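PDB 4QRL: hypothetical protein from Bacteroides uniformis ATCC 8492, which is of unknown function but adopts a lipocalin-like beta-barrel fold, which in related calycins commonly encloses a small hydrophobic ligand. Local coordinates for residues Asp29-Tyr33 with Ala42-Leu46. Sequence-based numbering, arbitrary orientation.
Sequences DSVFY and AICLL
Neighbouring strands of an up-and-down barrel are stitched by backbone and sorted by side chain, and the hairpin of strands 25-36 and 39-45 in this lipocalin-like protein illustrates the rule. Residues 31-33 and 42-45 are extended and antiparallel, their axes 4.6 Å apart at closest approach and 170° between directions. Ala42 opens the register opposite Tyr33 as a non-hydrogen-bonded pair (CA-CA 4.4 Å); its CB lies 3.9 Å from Tyr33 CD1, and its CA-H approaches Phe32 O (CA-O 3.1 Å). Ile43 faces Phe32 in a hydrogen-bonded pair: Ile43 N donates to Phe32 O at 2.8 Å, and Phe32 N to Ile43 O at 2.9 Å. Cys44 pairs with Val31, CA-CA 4.7 Å, without hydrogen bonds between them; Cys44 SG sits 4.3 Å from Val31 CG1 on the same face as Tyr33 and Ala42, where Tyr82 of helix 79-82 packs against Val31 and Cys44. Leu45 N closes the ladder with a nearly straight bond to Ser30 O (2.9 Å, 170°), where strand 25-36 turns a corner (Ser30 psi 5°, against 124° to 145° for 31-33). With chi1 m, Phe32 brings its CE1 to 3.7 Å from Leu45 CD1, across the sheet from the Val31-Cys44 pair. Backbone hydrogen bonds thus set the register, while Val31, Tyr33, Ala42 and Cys44 bond to strands beyond; from Val31 to Tyr33, side-chain packing adds apolar contact on both faces.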
# COMPACT_ATOMS: atom_id res chain seq x y z
N ASP A 29 3.53 10.93 -4.62
CA ASP A 29 4.93 10.68 -4.99
C ASP A 29 5.81 10.31 -3.81
O ASP A 29 7.03 10.29 -3.92
CB ASP A 29 5.52 11.90 -5.73
CG ASP A 29 5.74 13.16 -4.90
OD1 ASP A 29 5.09 13.29 -3.83
OD2 ASP A 29 6.52 14.03 -5.35
N SER A 30 5.19 10.01 -2.69
CA SER A 30 5.90 9.82 -1.45
C SER A 30 5.69 8.47 -0.79
O SER A 30 6.14 8.30 0.34
CB SER A 30 5.44 10.91 -0.49
OG SER A 30 4.02 10.92 -0.40
N VAL A 31 4.97 7.53 -1.42
CA VAL A 31 4.64 6.26 -0.75
C VAL A 31 5.16 5.09 -1.57
O VAL A 31 4.96 5.06 -2.79
CB VAL A 31 3.12 6.12 -0.49
CG1 VAL A 31 2.81 4.79 0.20
CG2 VAL A 31 2.58 7.30 0.32
N PHE A 32 5.81 4.15 -0.88
CA PHE A 32 6.43 2.98 -1.52
C PHE A 32 6.06 1.75 -0.74
O PHE A 32 6.26 1.73 0.49
CB PHE A 32 7.97 3.15 -1.55
CG PHE A 32 8.41 4.36 -2.35
CD1 PHE A 32 8.35 5.64 -1.79
CD2 PHE A 32 8.76 4.24 -3.68
CE1 PHE A 32 8.69 6.77 -2.55
CE2 PHE A 32 9.12 5.38 -4.43
CZ PHE A 32 9.10 6.62 -3.86
N TYR A 33 5.46 0.74 -1.41
CA TYR A 33 5.09 -0.52 -0.73
C TYR A 33 6.10 -1.58 -1.08
O TYR A 33 6.58 -1.62 -2.21
CB TYR A 33 3.69 -1.03 -1.14
CG TYR A 33 2.47 -0.37 -0.55
CD1 TYR A 33 2.55 0.87 0.07
CD2 TYR A 33 1.20 -0.95 -0.70
CE1 TYR A 33 1.41 1.48 0.61
CE2 TYR A 33 0.06 -0.32 -0.21
CZ TYR A 33 0.17 0.90 0.44
OH TYR A 33 -0.95 1.50 0.96
N ALA A 42 6.04 -0.32 4.20
CA ALA A 42 5.73 0.89 3.41
C ALA A 42 6.60 2.02 3.87
O ALA A 42 6.66 2.31 5.07
CB ALA A 42 4.26 1.26 3.52
N ILE A 43 7.34 2.61 2.94
CA ILE A 43 8.19 3.76 3.21
C ILE A 43 7.40 4.97 2.78
O ILE A 43 6.94 5.04 1.64
CB ILE A 43 9.57 3.66 2.48
CG1 ILE A 43 10.45 2.52 3.01
CG2 ILE A 43 10.30 5.01 2.52
CD1 ILE A 43 11.65 2.14 2.07
N CYS A 44 7.26 5.93 3.69
CA CYS A 44 6.58 7.17 3.42
C CYS A 44 7.53 8.34 3.64
O CYS A 44 8.11 8.47 4.72
CB CYS A 44 5.34 7.28 4.30
SG CYS A 44 4.20 5.91 4.08
N LEU A 45 7.70 9.16 2.60
CA LEU A 45 8.59 10.31 2.59
C LEU A 45 7.84 11.53 3.08
O LEU A 45 6.89 11.98 2.44
CB LEU A 45 9.20 10.54 1.19
CG LEU A 45 9.94 9.34 0.57
CD1 LEU A 45 10.34 9.65 -0.86
CD2 LEU A 45 11.18 8.96 1.39
N LEU A 46 8.26 12.04 4.24
CA LEU A 46 7.61 13.19 4.85
C LEU A 46 8.07 14.49 4.18
O LEU A 46 9.19 14.59 3.66
CB LEU A 46 7.90 13.22 6.37
CG LEU A 46 7.53 11.96 7.18
CD1 LEU A 46 8.13 12.02 8.58
CD2 LEU A 46 6.03 11.76 7.28